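Local coordinates for antifreeze protein (PDB 3P4G) that binds ice as a hyperactive, calcium-dependent antifreeze protein of an Antarctic bacterium, probably through waters held in an ice-like order on its right-handed beta-helix, at residues S131-A136 with V149-N154; D167-V172 with T186-G191; D179-G184 with D200-S205; D207-V212 with K226-I231. All blocks are in the same frame, centred on the assembly; numbering follows the deposited sequence. Where two conformers were deposited one is given.

Contact 1: S131-A136 with V149-N154; sequences SGDLDA and VNAALN. With CA (calcium ion), chain I.
The carboxylate of D133 lies over the methyl of A152, with D133 CG 3.7 Å from A152 CB. CG stands beside D133's own backbone N (chi1 -68°), and OD1 of D133 accepts the N-H of A152 at 3.0 Å, the donor coming from above the carboxylate plane. A151 packs its CB against that same OD1 and against G132 O. From here the two backbones run on as short parallel strands, 134-135 and 153-154, on successive coils of a calcium-binding beta-helix: L134 N donates to A152 O, N154 N to L134 O at 2.8 Å, and A136 N to N154 O. L134 and L153 lie side by side on the inner face, L134 CD2 4.2 Å from L153 CG, with V124, I126 and L162 packed around them. On the outer face D135 and N154 cross obliquely, D135 OD1 3.8 Å from N154 CB, while OD2 of D135 is bonded to G137 N. An alanine at D135 would probably leave that G137 N-H without its mate and bare the flank of N154. Beyond the strand, A136 O binds a calcium ion at 2.4 Å, together with carbonyls of G118, G120 and T138 and carboxylates of D122 and D141.

Contact 2: D167-V172 with T186-G191; sequences DVSGIV and TINASG. With MG (magnesium ion), chain T.
D167 reaches across from one coil of the right-handed beta-helix to T186 and N188 of the next, at the turn where a magnesium ion is bound. Its CB rests 3.2 Å from T186 O and also near N188 ND2. CG, set beside the backbone N of D167 (chi1 -64°), carries the carboxylate toward T186 and the ion. D167 OD1 accepts T186 N at 3.1 Å, on its anti side and 29° out of the carboxylate plane, and takes a second hydrogen from a magnesium-bound water. D167 OD2 binds the magnesium directly at 2.1 Å and receives a weak bond from N188 ND2. Four waters are further ligands of the ion; one donates to N188 OD1 and another accepts from N188 ND2, so the amide of N188 is held at both ends. Its ND2 also donates to S169 OG at 2.8 Å, with the hydroxyl close to the amide plane. Beneath this polar group the backbones are bridged at V168 and I187: V168 N donates to T186 O, and V168 O accepts N188 N at 2.9 Å. The chain then folds through a type I turn, N188 to G191, closed by G191 N to N188 O. G191 comes so near that a CB on it would clash with V168 O. S190 OG, between its own backbone N and carbonyl carbon, donates to S169 O at 2.7 Å, in the carbonyl plane and on a lone pair.

Contact 3: D179-G184 with D200-S205; sequences DTVEVG and DSLLVS. With CA (calcium ion), chain L; CA (calcium ion), chain K; CA (calcium ion), chain M.
L202 fills the apolar centre, its CD1 lying 3.6 Å from V181 CG1 and 4.2 Å from V183 CG2. With CG anti to the backbone N (chi1 170°), the leucine runs alongside V181 and points the same way, into the interior where V181 also meets M174 and L195. V183 and V204 pair next to them, and V204 goes on to I187 and I223. The outer face of the same strands carries T180 beside S201 and E182 beside L203, joined more lightly, E182 CG 4.3 Å from L203 CB. Strands 180-183 and 201-204 belong to neighbouring coils of the parallel beta-helix, 2° from exactly parallel with axes 4.7 Å apart, and alternating N-H and C=O groups bond them from D179 to S205. At the S205 end a water spans S205 OG and, weakly, V183 O. The other end is ionic. D179 OD2 and D200 OD1 bind one calcium ion, each at 2.3 Å, which draws these two oxygens to within 3.1 Å of each other. OD1 of D200 also accepts D179 N at 2.9 Å, on its anti side. Each carboxylate straddles two ions, D179 OD1 reaching the calcium of the preceding coil and D200 OD2 that of the following one. Carbonyls of G175, D177 and L195, together with T197, complete the shared site.

Contact 4: D207-V212 with K226-I231; sequences DLFGEV and KVSGNI
L208 drives its CD2 against I231 CG1 at 3.3 Å, tighter than usual for two carbons, and the same methyl also touches V227 CG1 at 4.2 Å. Around this buried knot the backbones are closely bonded. L208 O takes two donors, S228 N at 2.8 Å nearly in line with the carbonyl and G229 N from a more tilted direction. G229 passes so close to the other coil that a CB on it would clash with G210 O; N230 N donates to that oxygen, and V212 N to N230 O. The outer side is looser. The F209 ring meets S228 OG obliquely, its CD1 3.2 Å away, and a water joins F209 O to S228 OG. E211 and N230 run side by side, but E211 OE2 and N230 OD1 are both acceptors and form no bond; E211 OE1 instead makes a salt bridge to K192. D207 lies alongside K226 and accepts its backbone N at 2.9 Å through OD1, on the anti side, while its CB sits over a face of the F209 ring, toward the rim. An alanine at D207, lacking the carboxylate, would probably leave the K226 N-H without its acceptor and the K226 amine, whose NZ lies 4.9 Å from D207 OD1, without a nearby opposite charge. The contact joins consecutive coils of the right-handed beta-helix: L208 leans on I187 and on I223 of strand 220-223, V212 on I221, and I231 on V240 and V242 of strand 239-242 and on I252 of strand 251-253.

In the fold
All four contacts join consecutive coils of one solenoid at different points of its cross-section. Contacts 1, 2 and 4 follow the turn that leads into the row of short strands. Contact 3 lies on the opposite-running row of longer strands. Contact 1 meets contact 2 through V149, bonded to D167 and S169, and contact 2 meets contact 4 through I187, bonded to D207 and F209. All are partly buried, with valine, leucine or isoleucine facing inward and more exposed side chains outward; contacts 2, 3 and 4 share a common core. The edges are polar: calcium at the ends of contacts 1 and 3, magnesium held by one carboxylate and waters in contact 2, no metal in contact 4.

Contact 1: S131-A136 with V149-N154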
loop_
_atom_site.group_PDB
_atom_site.type_symbol
_atom_site.label_atom_id
_atom_site.label_comp_id
_atom_site.label_asym_id
_atom_site.label_seq_id
_atom_site.Cartn_x
_atom_site.Cartn_y
_atom_site.Cartn_z
ATOM N N SER A 131 7.775 -10.126 4.909
ATOM C CA SER A 131 7.518 -11.386 4.177
ATOM C C SER A 131 6.528 -12.306 4.891
ATOM O O SER A 131 6.315 -13.433 4.444
ATOM C CB SER A 131 8.802 -12.170 3.842
ATOM O OG SER A 131 9.555 -12.493 5.002
ATOM N N GLY A 132 5.951 -11.844 5.999
ATOM C CA GLY A 132 4.803 -12.542 6.624
ATOM C C GLY A 132 3.593 -11.666 6.343
ATOM O O GLY A 132 3.755 -10.504 5.934
ATOM N N ASP A 133 2.393 -12.187 6.536
ATOM C CA ASP A 133 1.185 -11.438 6.234
ATOM C C ASP A 133 0.877 -10.481 7.340
ATOM O O ASP A 133 0.799 -10.877 8.491
ATOM C CB ASP A 133 -0.039 -12.368 6.102
ATOM C CG ASP A 133 0.039 -13.270 4.888
ATOM O OD1 ASP A 133 0.843 -13.042 3.941
ATOM O OD2 ASP A 133 -0.734 -14.233 4.863
ATOM N N LEU A 134 0.706 -9.222 6.980
ATOM C CA LEU A 134 0.315 -8.214 7.954
ATOM C C LEU A 134 -1.145 -7.827 7.841
ATOM O O LEU A 134 -1.692 -7.604 6.708
ATOM C CB LEU A 134 1.190 -6.960 7.745
ATOM C CG LEU A 134 1.035 -5.882 8.850
ATOM C CD1 LEU A 134 2.347 -5.144 8.961
ATOM C CD2 LEU A 134 0.042 -4.862 8.511
ATOM N N ASP A 135 -1.812 -7.714 9.005
ATOM C CA ASP A 135 -3.175 -7.191 9.021
ATOM C C ASP A 135 -3.252 -6.047 10.012
ATOM O O ASP A 135 -3.006 -6.251 11.204
ATOM C CB ASP A 135 -4.190 -8.283 9.409
ATOM C CG ASP A 135 -5.612 -7.890 9.045
ATOM O OD1 ASP A 135 -6.358 -8.657 8.349
ATOM O OD2 ASP A 135 -5.972 -6.767 9.327
ATOM N N ALA A 136 -3.535 -4.828 9.533
ATOM C CA ALA A 136 -3.584 -3.674 10.459
ATOM C C ALA A 136 -4.928 -3.627 11.169
ATOM O O ALA A 136 -5.117 -2.883 12.157
ATOM C CB ALA A 136 -3.328 -2.359 9.701
ATOM N N VAL A 149 7.269 -5.143 0.418
ATOM C CA VAL A 149 6.095 -5.889 0.858
ATOM C C VAL A 149 6.042 -7.155 -0.022
ATOM O O VAL A 149 5.732 -7.089 -1.224
ATOM C CB VAL A 149 4.817 -5.066 0.730
ATOM C CG1 VAL A 149 3.543 -6.005 0.978
ATOM C CG2 VAL A 149 4.822 -3.910 1.763
ATOM N N ASN A 150 6.388 -8.304 0.568
ATOM C CA ASN A 150 6.504 -9.575 -0.217
ATOM C C ASN A 150 5.311 -10.508 -0.049
ATOM O O ASN A 150 5.103 -11.472 -0.831
ATOM C CB ASN A 150 7.771 -10.290 0.166
ATOM C CG ASN A 150 8.967 -9.546 -0.273
ATOM O OD1 ASN A 150 8.937 -8.904 -1.315
ATOM N ND2 ASN A 150 10.040 -9.632 0.500
ATOM N N ALA A 151 4.504 -10.218 0.947
ATOM C CA ALA A 151 3.398 -11.070 1.293
ATOM C C ALA A 151 2.058 -10.288 1.270
ATOM O O ALA A 151 1.971 -9.226 0.612
ATOM C CB ALA A 151 3.695 -11.702 2.691
ATOM N N ALA A 152 1.008 -10.790 1.929
ATOM C CA ALA A 152 -0.245 -10.025 2.015
ATOM C C ALA A 152 -0.122 -8.850 2.969
ATOM O O ALA A 152 0.506 -8.957 4.012
ATOM C CB ALA A 152 -1.452 -10.904 2.471
ATOM N N LEU A 153 -0.718 -7.726 2.627
ATOM C CA LEU A 153 -0.772 -6.633 3.586
ATOM C C LEU A 153 -2.219 -6.103 3.506
ATOM O O LEU A 153 -2.663 -5.551 2.488
ATOM C CB LEU A 153 0.264 -5.547 3.273
ATOM C CG LEU A 153 0.460 -4.504 4.389
ATOM C CD1 LEU A 153 1.808 -3.759 4.164
ATOM C CD2 LEU A 153 -0.673 -3.460 4.514
ATOM N N ASN A 154 -2.960 -6.297 4.587
ATOM C CA ASN A 154 -4.339 -5.884 4.665
ATOM C C ASN A 154 -4.472 -4.743 5.666
ATOM O O ASN A 154 -4.258 -4.960 6.863
ATOM C CB ASN A 154 -5.167 -7.104 5.075
ATOM C CG ASN A 154 -5.206 -8.148 3.976
ATOM O OD1 ASN A 154 -5.398 -7.815 2.814
ATOM N ND2 ASN A 154 -4.981 -9.405 4.333
HETATM CA CA CA I . -6.037 -1.393 13.745
#

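Contact 2: D167-V172 with T186-G191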
loop_
_atom_site.group_PDB
_atom_site.type_symbol
_atom_site.label_atom_id
_atom_site.label_comp_id
_atom_site.label_asym_id
_atom_site.label_seq_id
_atom_site.Cartn_x
_atom_site.Cartn_y
_atom_site.Cartn_z
ATOM N N ASP A 167 9.784 -2.160 -2.878
ATOM C CA ASP A 167 8.864 -2.702 -3.909
ATOM C C ASP A 167 7.639 -3.359 -3.277
ATOM O O ASP A 167 7.648 -3.734 -2.081
ATOM C CB ASP A 167 9.553 -3.842 -4.705
ATOM C CG ASP A 167 10.752 -3.379 -5.492
ATOM O OD1 ASP A 167 10.865 -2.194 -5.830
ATOM O OD2 ASP A 167 11.602 -4.235 -5.794
ATOM N N VAL A 168 6.611 -3.511 -4.089
ATOM C CA VAL A 168 5.493 -4.397 -3.712
ATOM C C VAL A 168 5.576 -5.623 -4.623
ATOM O O VAL A 168 5.478 -5.517 -5.852
ATOM C CB VAL A 168 4.137 -3.719 -3.912
ATOM C CG1 VAL A 168 2.988 -4.717 -3.615
ATOM C CG2 VAL A 168 3.954 -2.467 -3.011
ATOM N N SER A 169 5.719 -6.793 -4.002
ATOM C CA SER A 169 5.689 -8.053 -4.754
ATOM C C SER A 169 4.500 -8.879 -4.295
ATOM O O SER A 169 4.058 -9.793 -5.016
ATOM C CB SER A 169 6.987 -8.838 -4.549
ATOM O OG SER A 169 8.110 -8.242 -5.234
ATOM N N GLY A 170 3.973 -8.598 -3.105
ATOM C CA GLY A 170 2.763 -9.255 -2.619
ATOM C C GLY A 170 1.486 -8.490 -2.964
ATOM O O GLY A 170 1.455 -7.685 -3.929
ATOM N N ILE A 171 0.407 -8.789 -2.240
ATOM C CA ILE A 171 -0.885 -8.165 -2.508
ATOM C C ILE A 171 -1.251 -7.225 -1.350
ATOM O O ILE A 171 -1.454 -7.688 -0.205
ATOM C CB ILE A 171 -2.013 -9.245 -2.721
ATOM C CG1 ILE A 171 -1.716 -10.050 -3.995
ATOM C CG2 ILE A 171 -3.339 -8.550 -2.910
ATOM C CD1 ILE A 171 -2.500 -11.313 -4.175
ATOM N N VAL A 172 -1.315 -5.926 -1.652
ATOM C CA VAL A 172 -1.735 -4.885 -0.693
ATOM C C VAL A 172 -3.228 -4.594 -0.917
ATOM O O VAL A 172 -3.660 -4.324 -2.057
ATOM C CB VAL A 172 -0.916 -3.588 -0.918
ATOM C CG1 VAL A 172 -1.473 -2.397 -0.121
ATOM C CG2 VAL A 172 0.536 -3.808 -0.575
ATOM N N THR A 186 8.940 -0.080 -6.930
ATOM C CA THR A 186 8.168 -0.637 -8.031
ATOM C C THR A 186 7.141 -1.637 -7.562
ATOM O O THR A 186 7.382 -2.379 -6.594
ATOM C CB THR A 186 9.173 -1.281 -9.050
ATOM O OG1 THR A 186 9.895 -0.211 -9.708
ATOM C CG2 THR A 186 8.502 -2.204 -10.091
ATOM N N ILE A 187 5.977 -1.603 -8.206
ATOM C CA ILE A 187 4.993 -2.653 -8.014
ATOM C C ILE A 187 5.380 -3.693 -9.050
ATOM O O ILE A 187 5.175 -3.500 -10.254
ATOM C CB ILE A 187 3.558 -2.194 -8.181
ATOM C CG1 ILE A 187 3.243 -1.124 -7.143
ATOM C CG2 ILE A 187 2.593 -3.396 -7.942
ATOM C CD1 ILE A 187 1.821 -0.512 -7.226
ATOM N N ASN A 188 5.969 -4.773 -8.560
ATOM C CA ASN A 188 6.465 -5.866 -9.402
ATOM C C ASN A 188 5.353 -6.624 -10.132
ATOM O O ASN A 188 4.192 -6.456 -9.840
ATOM C CB ASN A 188 7.346 -6.804 -8.573
ATOM C CG ASN A 188 8.742 -6.236 -8.328
ATOM O OD1 ASN A 188 9.389 -5.693 -9.242
ATOM N ND2 ASN A 188 9.245 -6.428 -7.104
ATOM N N ALA A 189 5.719 -7.455 -11.094
ATOM C CA ALA A 189 4.721 -8.147 -11.887
ATOM C C ALA A 189 3.756 -8.930 -11.013
ATOM O O ALA A 189 2.575 -9.032 -11.363
ATOM C CB ALA A 189 5.378 -9.072 -12.956
ATOM N N SER A 190 4.246 -9.485 -9.889
ATOM C CA SER A 190 3.407 -10.326 -9.023
ATOM C C SER A 190 2.596 -9.471 -8.026
ATOM O O SER A 190 1.675 -9.993 -7.346
ATOM C CB SER A 190 4.287 -11.315 -8.248
ATOM O OG SER A 190 5.187 -10.588 -7.379
ATOM N N GLY A 191 2.951 -8.188 -7.928
ATOM C CA GLY A 191 2.438 -7.300 -6.840
ATOM C C GLY A 191 1.146 -6.641 -7.257
ATOM O O GLY A 191 0.889 -6.420 -8.470
HETATM MG MG MG T . 12.853 -3.998 -7.408
HETATM O O HOH W 1 12.990 -2.035 -7.328
HETATM O O HOH W 2 12.341 -6.268 -7.258
HETATM O O HOH W 3 11.484 -4.285 -9.290
HETATM O O HOH W 4 14.388 -4.512 -8.739
#

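Contact 3: D179-G184 with D200-S205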
loop_
_atom_site.group_PDB
_atom_site.type_symbol
_atom_site.label_atom_id
_atom_site.label_comp_id
_atom_site.label_asym_id
_atom_site.label_seq_id
_atom_site.Cartn_x
_atom_site.Cartn_y
_atom_site.Cartn_z
ATOM N N ASP A 179 -7.981 5.624 2.126
ATOM C CA ASP A 179 -6.622 5.193 2.379
ATOM C C ASP A 179 -5.583 5.863 1.467
ATOM O O ASP A 179 -5.890 6.227 0.321
ATOM C CB ASP A 179 -6.505 3.700 2.100
ATOM C CG ASP A 179 -7.523 2.865 2.890
ATOM O OD1 ASP A 179 -7.438 2.765 4.145
ATOM O OD2 ASP A 179 -8.406 2.250 2.271
ATOM N N THR A 180 -4.345 5.936 1.981
ATOM C CA THR A 180 -3.172 6.501 1.245
ATOM C C THR A 180 -2.132 5.414 1.180
ATOM O O THR A 180 -1.859 4.749 2.188
ATOM C CB THR A 180 -2.559 7.685 1.940
ATOM O OG1 THR A 180 -3.513 8.752 1.869
ATOM C CG2 THR A 180 -1.228 8.097 1.273
ATOM N N VAL A 181 -1.588 5.230 -0.011
ATOM C CA VAL A 181 -0.407 4.340 -0.187
ATOM C C VAL A 181 0.647 5.147 -0.931
ATOM O O VAL A 181 0.356 5.828 -1.925
ATOM C CB VAL A 181 -0.745 3.117 -1.048
ATOM C CG1 VAL A 181 0.487 2.190 -1.231
ATOM C CG2 VAL A 181 -1.914 2.321 -0.388
ATOM N N GLU A 182 1.874 5.024 -0.455
ATOM C CA GLU A 182 3.047 5.486 -1.224
ATOM C C GLU A 182 4.047 4.330 -1.333
ATOM O O GLU A 182 4.449 3.727 -0.309
ATOM C CB GLU A 182 3.702 6.653 -0.487
ATOM C CG GLU A 182 2.772 7.918 -0.390
ATOM C CD GLU A 182 3.335 9.058 0.439
ATOM O OE1 GLU A 182 4.309 8.853 1.191
ATOM O OE2 GLU A 182 2.758 10.175 0.380
ATOM N N VAL A 183 4.408 4.000 -2.562
ATOM C CA VAL A 183 5.408 2.933 -2.841
ATOM C C VAL A 183 6.644 3.618 -3.344
ATOM O O VAL A 183 6.596 4.287 -4.391
ATOM C CB VAL A 183 4.873 1.952 -3.923
ATOM C CG1 VAL A 183 5.919 0.857 -4.207
ATOM C CG2 VAL A 183 3.509 1.297 -3.499
ATOM N N GLY A 184 7.786 3.435 -2.660
ATOM C CA GLY A 184 9.003 4.186 -2.987
ATOM C C GLY A 184 9.652 3.685 -4.254
ATOM O O GLY A 184 10.316 4.434 -4.961
ATOM N N ASP A 200 -9.488 6.978 -2.293
ATOM C CA ASP A 200 -8.103 6.604 -1.972
ATOM C C ASP A 200 -7.048 7.310 -2.801
ATOM O O ASP A 200 -7.346 7.700 -3.936
ATOM C CB ASP A 200 -7.945 5.116 -2.182
ATOM C CG ASP A 200 -9.000 4.283 -1.380
ATOM O OD1 ASP A 200 -8.914 4.127 -0.144
ATOM O OD2 ASP A 200 -9.899 3.755 -2.014
ATOM N N SER A 201 -5.811 7.377 -2.256
ATOM C CA SER A 201 -4.683 7.989 -2.943
ATOM C C SER A 201 -3.540 6.988 -3.034
ATOM O O SER A 201 -3.190 6.380 -2.032
ATOM C CB SER A 201 -4.204 9.235 -2.181
ATOM O OG SER A 201 -3.064 9.691 -2.940
ATOM N N LEU A 202 -2.979 6.815 -4.243
ATOM C CA LEU A 202 -1.760 6.023 -4.453
ATOM C C LEU A 202 -0.685 6.831 -5.208
ATOM O O LEU A 202 -0.952 7.458 -6.244
ATOM C CB LEU A 202 -2.117 4.741 -5.232
ATOM C CG LEU A 202 -0.895 3.950 -5.727
ATOM C CD1 LEU A 202 0.038 3.455 -4.578
ATOM C CD2 LEU A 202 -1.323 2.770 -6.592
ATOM N N LEU A 203 0.549 6.729 -4.731
ATOM C CA LEU A 203 1.694 7.222 -5.466
ATOM C C LEU A 203 2.690 6.090 -5.572
ATOM O O LEU A 203 3.077 5.508 -4.553
ATOM C CB LEU A 203 2.361 8.370 -4.694
ATOM C CG LEU A 203 3.740 8.805 -5.237
ATOM C CD1 LEU A 203 3.654 9.277 -6.705
ATOM C CD2 LEU A 203 4.385 9.919 -4.376
ATOM N N VAL A 204 3.067 5.748 -6.804
ATOM C CA VAL A 204 4.153 4.758 -7.063
ATOM C C VAL A 204 5.316 5.552 -7.616
ATOM O O VAL A 204 5.218 6.132 -8.725
ATOM C CB VAL A 204 3.699 3.701 -8.050
ATOM C CG1 VAL A 204 4.856 2.731 -8.371
ATOM C CG2 VAL A 204 2.555 2.903 -7.441
ATOM N N SER A 205 6.434 5.594 -6.879
ATOM C CA SER A 205 7.576 6.366 -7.342
ATOM C C SER A 205 8.453 5.635 -8.392
ATOM O O SER A 205 9.193 6.284 -9.142
ATOM C CB SER A 205 8.403 6.906 -6.162
ATOM O OG SER A 205 7.638 7.904 -5.472
HETATM CA CA CA L . -10.049 2.300 0.602
HETATM CA CA CA K . -8.761 1.049 4.960
HETATM CA CA CA M . -11.348 3.652 -3.850
HETATM O O HOH W 5 6.649 7.247 -3.055
#

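Contact 4: D207-V212 with K226-I231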
loop_
_atom_site.group_PDB
_atom_site.type_symbol
_atom_site.label_atom_id
_atom_site.label_comp_id
_atom_site.label_asym_id
_atom_site.label_seq_id
_atom_site.Cartn_x
_atom_site.Cartn_y
_atom_site.Cartn_z
ATOM N N ASP A 207 8.199 1.884 -11.055
ATOM C CA ASP A 207 7.438 1.449 -12.212
ATOM C C ASP A 207 6.246 0.619 -11.746
ATOM O O ASP A 207 6.227 0.188 -10.590
ATOM C CB ASP A 207 8.325 0.543 -13.058
ATOM C CG ASP A 207 9.588 1.252 -13.521
ATOM O OD1 ASP A 207 9.514 2.451 -13.829
ATOM O OD2 ASP A 207 10.650 0.613 -13.527
ATOM N N LEU A 208 5.243 0.491 -12.619
ATOM C CA LEU A 208 4.118 -0.423 -12.396
ATOM C C LEU A 208 4.176 -1.553 -13.407
ATOM O O LEU A 208 3.822 -1.351 -14.596
ATOM C CB LEU A 208 2.781 0.312 -12.548
ATOM C CG LEU A 208 1.531 -0.560 -12.412
ATOM C CD1 LEU A 208 1.510 -1.320 -11.094
ATOM C CD2 LEU A 208 0.244 0.280 -12.570
ATOM N N PHE A 209 4.672 -2.714 -12.952
ATOM C CA PHE A 209 4.688 -3.940 -13.737
ATOM C C PHE A 209 3.551 -4.879 -13.298
ATOM O O PHE A 209 3.163 -5.774 -14.080
ATOM C CB PHE A 209 6.041 -4.656 -13.622
ATOM C CG PHE A 209 7.229 -3.826 -14.060
ATOM C CD1 PHE A 209 7.108 -2.872 -15.069
ATOM C CD2 PHE A 209 8.458 -4.033 -13.478
ATOM C CE1 PHE A 209 8.233 -2.129 -15.466
ATOM C CE2 PHE A 209 9.606 -3.315 -13.885
ATOM C CZ PHE A 209 9.485 -2.373 -14.881
ATOM N N GLY A 210 3.034 -4.694 -12.076
ATOM C CA GLY A 210 1.865 -5.483 -11.550
ATOM C C GLY A 210 0.542 -4.773 -11.809
ATOM O O GLY A 210 0.314 -4.271 -12.909
ATOM N N GLU A 211 -0.320 -4.705 -10.805
ATOM C CA GLU A 211 -1.657 -4.143 -10.973
ATOM C C GLU A 211 -1.987 -3.166 -9.853
ATOM O O GLU A 211 -1.558 -3.358 -8.689
ATOM C CB GLU A 211 -2.704 -5.275 -10.957
ATOM C CG GLU A 211 -2.472 -6.335 -12.078
ATOM C CD GLU A 211 -3.683 -7.193 -12.298
ATOM O OE1 GLU A 211 -4.181 -7.790 -11.310
ATOM O OE2 GLU A 211 -4.143 -7.255 -13.453
ATOM N N VAL A 212 -2.811 -2.184 -10.200
ATOM C CA VAL A 212 -3.372 -1.201 -9.257
ATOM C C VAL A 212 -4.876 -1.126 -9.533
ATOM O O VAL A 212 -5.322 -1.137 -10.694
ATOM C CB VAL A 212 -2.740 0.183 -9.446
ATOM C CG1 VAL A 212 -3.589 1.324 -8.795
ATOM C CG2 VAL A 212 -1.285 0.192 -8.976
ATOM N N LYS A 226 7.475 3.826 -15.347
ATOM C CA LYS A 226 6.857 3.284 -16.549
ATOM C C LYS A 226 5.735 2.391 -16.113
ATOM O O LYS A 226 5.747 1.929 -14.967
ATOM C CB LYS A 226 7.862 2.441 -17.337
ATOM C CG LYS A 226 9.100 3.248 -17.737
ATOM C CD LYS A 226 10.124 2.385 -18.474
ATOM C CE LYS A 226 11.342 3.233 -18.872
ATOM N NZ LYS A 226 12.366 3.133 -17.762
ATOM N N VAL A 227 4.795 2.128 -17.026
ATOM C CA VAL A 227 3.693 1.207 -16.740
ATOM C C VAL A 227 3.735 0.154 -17.837
ATOM O O VAL A 227 3.637 0.487 -19.033
ATOM C CB VAL A 227 2.313 1.907 -16.813
ATOM C CG1 VAL A 227 1.131 0.899 -16.619
ATOM C CG2 VAL A 227 2.247 3.047 -15.731
ATOM N N SER A 228 3.868 -1.105 -17.431
ATOM C CA SER A 228 3.573 -2.197 -18.340
ATOM C C SER A 228 2.371 -3.014 -17.847
ATOM O O SER A 228 1.902 -3.843 -18.605
ATOM C CB SER A 228 4.777 -3.142 -18.519
ATOM O OG SER A 228 5.074 -3.808 -17.285
ATOM N N GLY A 229 1.929 -2.829 -16.590
ATOM C CA GLY A 229 0.885 -3.688 -16.004
ATOM C C GLY A 229 -0.500 -3.034 -16.158
ATOM O O GLY A 229 -0.773 -2.368 -17.167
ATOM N N ASN A 230 -1.360 -3.182 -15.168
ATOM C CA ASN A 230 -2.747 -2.755 -15.337
ATOM C C ASN A 230 -3.110 -1.732 -14.305
ATOM O O ASN A 230 -2.739 -1.865 -13.151
ATOM C CB ASN A 230 -3.687 -3.944 -15.206
ATOM C CG ASN A 230 -3.439 -4.991 -16.262
ATOM O OD1 ASN A 230 -3.473 -6.198 -15.980
ATOM N ND2 ASN A 230 -3.180 -4.555 -17.472
ATOM N N ILE A 231 -3.895 -0.745 -14.714
ATOM C CA ILE A 231 -4.489 0.211 -13.768
ATOM C C ILE A 231 -6.009 0.208 -14.008
ATOM O O ILE A 231 -6.441 0.371 -15.153
ATOM C CB ILE A 231 -3.973 1.661 -13.994
ATOM C CG1 ILE A 231 -2.465 1.777 -13.795
ATOM C CG2 ILE A 231 -4.746 2.684 -13.048
ATOM C CD1 ILE A 231 -1.870 3.156 -14.210
HETATM O O HOH W 6 3.738 -6.084 -16.660
#